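Local coordinates for protein glycinin (PDB 1OD5) that probably serves as a seed storage protein of soybean, a hexameric 11S globulin that supplies sulfur-containing amino acids, at residues I77-P82 with L122-G127; C84-E89 with S109-R114. One frame throughout, in Å; residues are numbered along the deposited sequence.

Contact 1. Residues I77-P82 with L122-G127; sequences IGFAFP and LVIPPG
I77 and L122 reach toward each other tip to tip, with I77 CG2 3.5 Å from L122 CD2. The other branch of I77, with CG1 anti to the backbone N (chi1 -179°), carries CD1 to within 3.6 Å of I124 CD1. I124 CD1 also lies 3.6 Å from F79 CE2, so one terminal carbon is wedged between an isoleucine and a phenylalanine. P125 extends the apolar row, its CD standing 3.8 Å from F79 CE2. The one polar neighbour of the ring across this contact is a backbone carbonyl: V123 O approaches F79 CZ at 3.6 Å, from an oblique direction.

No hydrogen bond joins the two segments. Strands 77-79 and 122-124 run with their axes 9.9 Å apart and 30° from parallel, a spacing that fits facing sheets rather than neighbouring strands. Their backbone partners agree: G78 bonds with W131, whereas L122 bonds with I68. Y130, whose side chain touches I77, F79 and I124, belongs to the carbonate pocket. This is part of the apolar core between the two antiparallel sheets of a cupin beta-barrel, here the N-terminal one of the subunit.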
loop_
_atom_site.group_PDB
_atom_site.type_symbol
_atom_site.label_atom_id
_atom_site.label_comp_id
_atom_site.label_asym_id
_atom_site.label_seq_id
_atom_site.Cartn_x
_atom_site.Cartn_y
_atom_site.Cartn_z
ATOM N N ILE A 77 -27.273 -6.058 16.144
ATOM C CA ILE A 77 -27.116 -4.913 15.295
ATOM C C ILE A 77 -27.154 -5.459 13.867
ATOM O O ILE A 77 -26.802 -6.612 13.608
ATOM C CB ILE A 77 -25.771 -4.167 15.650
ATOM C CG1 ILE A 77 -25.656 -2.943 14.733
ATOM C CG2 ILE A 77 -24.545 -5.065 15.513
ATOM C CD1 ILE A 77 -24.537 -1.990 15.153
ATOM N N GLY A 78 -27.636 -4.650 12.931
ATOM C CA GLY A 78 -27.716 -5.041 11.551
ATOM C C GLY A 78 -27.337 -3.855 10.708
ATOM O O GLY A 78 -27.855 -2.768 10.922
ATOM N N PHE A 79 -26.416 -3.978 9.766
ATOM C CA PHE A 79 -26.014 -2.868 8.930
ATOM C C PHE A 79 -26.640 -3.071 7.569
ATOM O O PHE A 79 -27.157 -4.153 7.298
ATOM C CB PHE A 79 -24.525 -2.841 8.772
ATOM C CG PHE A 79 -23.770 -2.613 10.061
ATOM C CD1 PHE A 79 -23.505 -3.663 10.924
ATOM C CD2 PHE A 79 -23.322 -1.334 10.380
ATOM C CE1 PHE A 79 -22.790 -3.432 12.106
ATOM C CE2 PHE A 79 -22.609 -1.118 11.561
ATOM C CZ PHE A 79 -22.343 -2.165 12.430
ATOM N N ALA A 80 -26.656 -2.079 6.690
ATOM C CA ALA A 80 -27.225 -2.280 5.373
ATOM C C ALA A 80 -26.141 -1.737 4.462
ATOM O O ALA A 80 -26.035 -0.536 4.228
ATOM C CB ALA A 80 -28.507 -1.478 5.152
ATOM N N PHE A 81 -25.260 -2.636 3.988
ATOM C CA PHE A 81 -24.131 -2.302 3.107
ATOM C C PHE A 81 -24.574 -2.138 1.674
ATOM O O PHE A 81 -25.311 -2.991 1.198
ATOM C CB PHE A 81 -23.099 -3.396 3.175
ATOM C CG PHE A 81 -22.302 -3.285 4.442
ATOM C CD1 PHE A 81 -22.687 -3.978 5.576
ATOM C CD2 PHE A 81 -21.174 -2.470 4.470
ATOM C CE1 PHE A 81 -21.948 -3.856 6.747
ATOM C CE2 PHE A 81 -20.436 -2.353 5.642
ATOM C CZ PHE A 81 -20.827 -3.046 6.781
ATOM N N PRO A 82 -24.235 -1.096 0.950
ATOM C CA PRO A 82 -24.745 -0.884 -0.379
ATOM C C PRO A 82 -24.310 -1.928 -1.430
ATOM O O PRO A 82 -23.128 -2.236 -1.631
ATOM C CB PRO A 82 -24.292 0.524 -0.698
ATOM C CG PRO A 82 -23.046 0.675 0.129
ATOM C CD PRO A 82 -23.482 0.042 1.424
ATOM N N LEU A 122 -18.224 -1.356 18.911
ATOM C CA LEU A 122 -18.785 -1.509 17.602
ATOM C C LEU A 122 -18.429 -0.288 16.814
ATOM O O LEU A 122 -18.329 0.793 17.354
ATOM C CB LEU A 122 -20.285 -1.625 17.623
ATOM C CG LEU A 122 -20.856 -2.911 18.170
ATOM C CD1 LEU A 122 -21.370 -2.695 19.569
ATOM C CD2 LEU A 122 -22.019 -3.353 17.306
ATOM N N VAL A 123 -18.202 -0.436 15.523
ATOM C CA VAL A 123 -17.845 0.686 14.677
ATOM C C VAL A 123 -18.936 0.747 13.634
ATOM O O VAL A 123 -19.336 -0.273 13.079
ATOM C CB VAL A 123 -16.444 0.429 14.042
ATOM C CG1 VAL A 123 -15.928 1.617 13.251
ATOM C CG2 VAL A 123 -15.453 0.190 15.189
ATOM N N ILE A 124 -19.489 1.939 13.437
ATOM C CA ILE A 124 -20.533 2.169 12.461
ATOM C C ILE A 124 -19.831 2.982 11.392
ATOM O O ILE A 124 -19.262 4.037 11.682
ATOM C CB ILE A 124 -21.686 2.992 13.046
ATOM C CG1 ILE A 124 -22.151 2.426 14.385
ATOM C CG2 ILE A 124 -22.804 3.036 12.005
ATOM C CD1 ILE A 124 -22.758 1.016 14.395
ATOM N N PRO A 125 -19.780 2.511 10.146
ATOM C CA PRO A 125 -19.182 3.242 9.040
ATOM C C PRO A 125 -19.914 4.527 8.632
ATOM O O PRO A 125 -21.142 4.583 8.751
ATOM C CB PRO A 125 -19.132 2.172 7.953
ATOM C CG PRO A 125 -19.149 0.860 8.698
ATOM C CD PRO A 125 -20.152 1.153 9.756
ATOM N N PRO A 126 -19.238 5.558 8.072
ATOM C CA PRO A 126 -19.856 6.681 7.412
ATOM C C PRO A 126 -20.874 6.333 6.369
ATOM O O PRO A 126 -20.551 5.572 5.476
ATOM C CB PRO A 126 -18.749 7.459 6.790
ATOM C CG PRO A 126 -17.601 7.156 7.660
ATOM C CD PRO A 126 -17.792 5.678 7.924
ATOM N N GLY A 127 -22.114 6.804 6.515
ATOM C CA GLY A 127 -23.180 6.623 5.548
ATOM C C GLY A 127 -23.847 5.300 5.442
ATOM O O GLY A 127 -24.690 5.156 4.560
#

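Contact 2. Residues C84-E89 with S109-R114; sequences CPETFE and SHQKIR
The F88 ring lies against the chain of K112 and I113, which pass over one of its faces. K112 CA makes a CH-pi contact 4.0 Å from the ring centroid and 18° off the normal, while I113 N sits over the same face nearer the rim. The H110 ring in turn has F88 CB over one face, 4.0 Å above its plane. Its CG lies between the backbone N and the carbonyl carbon (chi1 55°), a turn that brings ND1 to Q111 O, to which it donates almost in the ring plane at 2.8 Å; NE2 is hydrogen-bonded with I246 N. An alanine in place of F88 is likely to leave the K112 and I113 backbone without its aromatic cover and open a gap beside them.

The E86 carboxylate and the Q111 amide are nearly coplanar, their planes 15° apart. Q111 NE2 gives OE2 of E86 a weak bond of 3.3 Å, while its OE1 accepts from F81 N, and a water lies within hydrogen-bonding distance of C84 O and E86 OE2. A second water joins T87 OG1 to K112 N, the latter at 2.8 Å. D341 of a neighbouring subunit holds both residues, its O hydrogen-bonded with T87 OG1 and its OD2 in a salt bridge with K112 NZ.

Backbone bonds fix the register. F88 and H110 form a hydrogen-bonded antiparallel pair, N to O at 3.1 Å each way, followed by the non-hydrogen-bonded pair E89 and S109. K481 of a different subunit bonds S109 O. C84 itself is tied to C326 by the disulfide linking acidic and basic chains. The arrangement is a short two-stranded antiparallel ribbon at the end of a cupin-barrel sheet, built into the hexamer interfaces.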
loop_
_atom_site.group_PDB
_atom_site.type_symbol
_atom_site.label_atom_id
_atom_site.label_comp_id
_atom_site.label_asym_id
_atom_site.label_seq_id
_atom_site.Cartn_x
_atom_site.Cartn_y
_atom_site.Cartn_z
ATOM N N CYS A 84 -24.531 -5.262 -1.463
ATOM C CA CYS A 84 -24.144 -6.554 -0.972
ATOM C C CYS A 84 -25.289 -7.546 -0.967
ATOM O O CYS A 84 -26.399 -7.100 -0.736
ATOM C CB CYS A 84 -23.623 -6.387 0.416
ATOM S SG CYS A 84 -22.049 -5.549 0.346
ATOM N N PRO A 85 -25.163 -8.863 -1.174
ATOM C CA PRO A 85 -26.285 -9.787 -1.200
ATOM C C PRO A 85 -26.825 -10.108 0.178
ATOM O O PRO A 85 -26.115 -10.004 1.188
ATOM C CB PRO A 85 -25.744 -11.004 -1.897
ATOM C CG PRO A 85 -24.376 -10.620 -2.405
ATOM C CD PRO A 85 -23.916 -9.570 -1.421
ATOM N N GLU A 86 -28.112 -10.493 0.168
ATOM C CA GLU A 86 -28.859 -10.889 1.366
ATOM C C GLU A 86 -28.565 -12.362 1.660
ATOM O O GLU A 86 -29.347 -13.248 1.291
ATOM C CB GLU A 86 -30.381 -10.717 1.137
ATOM C CG GLU A 86 -30.993 -9.321 1.145
ATOM C CD GLU A 86 -30.232 -8.246 0.388
ATOM O OE1 GLU A 86 -30.400 -8.110 -0.822
ATOM O OE2 GLU A 86 -29.473 -7.538 1.035
ATOM N N THR A 87 -27.486 -12.604 2.418
ATOM C CA THR A 87 -27.072 -13.957 2.710
ATOM C C THR A 87 -27.776 -14.708 3.828
ATOM O O THR A 87 -27.425 -15.854 4.126
ATOM C CB THR A 87 -25.523 -13.946 2.929
ATOM O OG1 THR A 87 -25.230 -13.184 4.063
ATOM C CG2 THR A 87 -24.780 -13.384 1.735
ATOM N N PHE A 88 -28.725 -14.100 4.539
ATOM C CA PHE A 88 -29.437 -14.858 5.560
ATOM C C PHE A 88 -30.783 -15.045 4.900
ATOM O O PHE A 88 -31.319 -14.093 4.326
ATOM C CB PHE A 88 -29.567 -14.078 6.841
ATOM C CG PHE A 88 -28.416 -14.239 7.825
ATOM C CD1 PHE A 88 -27.105 -14.354 7.418
ATOM C CD2 PHE A 88 -28.711 -14.267 9.170
ATOM C CE1 PHE A 88 -26.083 -14.499 8.349
ATOM C CE2 PHE A 88 -27.700 -14.412 10.105
ATOM C CZ PHE A 88 -26.374 -14.531 9.702
ATOM N N GLU A 89 -31.341 -16.252 4.823
ATOM C CA GLU A 89 -32.625 -16.390 4.174
ATOM C C GLU A 89 -33.436 -17.474 4.805
ATOM O O GLU A 89 -32.888 -18.389 5.394
ATOM C CB GLU A 89 -32.466 -16.673 2.702
ATOM C CG GLU A 89 -31.655 -17.872 2.306
ATOM C CD GLU A 89 -31.929 -18.198 0.849
ATOM O OE1 GLU A 89 -31.215 -17.708 -0.024
ATOM O OE2 GLU A 89 -32.893 -18.927 0.601
ATOM N N SER A 109 -35.490 -12.525 3.687
ATOM C CA SER A 109 -34.059 -12.587 3.456
ATOM C C SER A 109 -33.547 -11.213 3.802
ATOM O O SER A 109 -34.251 -10.233 3.629
ATOM C CB SER A 109 -33.698 -12.885 2.024
ATOM O OG SER A 109 -33.952 -11.815 1.139
ATOM N N HIS A 110 -32.353 -11.149 4.351
ATOM C CA HIS A 110 -31.722 -9.899 4.742
ATOM C C HIS A 110 -30.236 -10.079 4.949
ATOM O O HIS A 110 -29.766 -11.222 4.948
ATOM C CB HIS A 110 -32.278 -9.385 6.052
ATOM C CG HIS A 110 -32.244 -10.315 7.243
ATOM N ND1 HIS A 110 -31.269 -10.513 8.093
ATOM C CD2 HIS A 110 -33.329 -11.032 7.681
ATOM C CE1 HIS A 110 -31.692 -11.305 9.035
ATOM N NE2 HIS A 110 -32.938 -11.608 8.778
ATOM N N GLN A 111 -29.499 -9.009 5.230
ATOM C CA GLN A 111 -28.072 -9.142 5.450
ATOM C C GLN A 111 -27.713 -9.715 6.806
ATOM O O GLN A 111 -28.562 -9.897 7.668
ATOM C CB GLN A 111 -27.386 -7.787 5.259
ATOM C CG GLN A 111 -27.455 -7.438 3.789
ATOM C CD GLN A 111 -26.747 -6.168 3.409
ATOM O OE1 GLN A 111 -25.952 -5.654 4.165
ATOM N NE2 GLN A 111 -27.008 -5.643 2.226
ATOM N N LYS A 112 -26.436 -10.048 7.028
ATOM C CA LYS A 112 -25.960 -10.641 8.275
ATOM C C LYS A 112 -26.372 -9.910 9.556
ATOM O O LYS A 112 -26.373 -8.682 9.589
ATOM C CB LYS A 112 -24.424 -10.728 8.156
ATOM C CG LYS A 112 -23.766 -11.239 9.427
ATOM C CD LYS A 112 -22.252 -11.235 9.380
ATOM C CE LYS A 112 -21.866 -11.796 10.761
ATOM N NZ LYS A 112 -20.439 -12.052 10.822
ATOM N N ILE A 113 -26.775 -10.642 10.605
ATOM C CA ILE A 113 -27.159 -10.064 11.891
ATOM C C ILE A 113 -25.943 -10.283 12.770
ATOM O O ILE A 113 -25.409 -11.395 12.783
ATOM C CB ILE A 113 -28.374 -10.808 12.530
ATOM C CG1 ILE A 113 -29.571 -10.625 11.648
ATOM C CG2 ILE A 113 -28.693 -10.298 13.934
ATOM C CD1 ILE A 113 -30.054 -9.179 11.566
ATOM N N ARG A 114 -25.450 -9.264 13.491
ATOM C CA ARG A 114 -24.308 -9.421 14.387
ATOM C C ARG A 114 -24.862 -9.317 15.800
ATOM O O ARG A 114 -25.850 -8.615 16.016
ATOM C CB ARG A 114 -23.277 -8.329 14.116
ATOM C CG ARG A 114 -22.826 -8.449 12.664
ATOM C CD ARG A 114 -22.037 -7.296 12.012
ATOM N NE ARG A 114 -22.523 -7.172 10.637
ATOM C CZ ARG A 114 -21.747 -6.970 9.581
ATOM N NH1 ARG A 114 -22.309 -6.879 8.381
ATOM N NH2 ARG A 114 -20.436 -6.853 9.703
HETATM O O HOH W 1 -28.814 -5.288 -0.254
HETATM O O HOH W 2 -24.811 -10.196 4.719
#

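Contacts 1 and 2 have centres about 13 Å apart and reach the same sheet through strands 74-79 and 108-117, while 120-124 lies in the facing one. I77 N lies 2.9 Å from R114 O, a probable hydrogen bond between those strands. Beyond the strand end, F81 N and Q111 OE1 are 3.1 Å apart, probably hydrogen-bonded, so the amide of Q111 serves contact 2 through its nitrogen and holds segment 77-82 through its oxygen. R114 packs on both aromatic rings of 77-82, with NE 3.7 Å from F79 CD1. Contact 1 adjoins the carbonate pocket through Y130 and T132, which I77 touches; contact 2 instead lies among subunit interfaces, and both contacts touch the same neighbouring subunit.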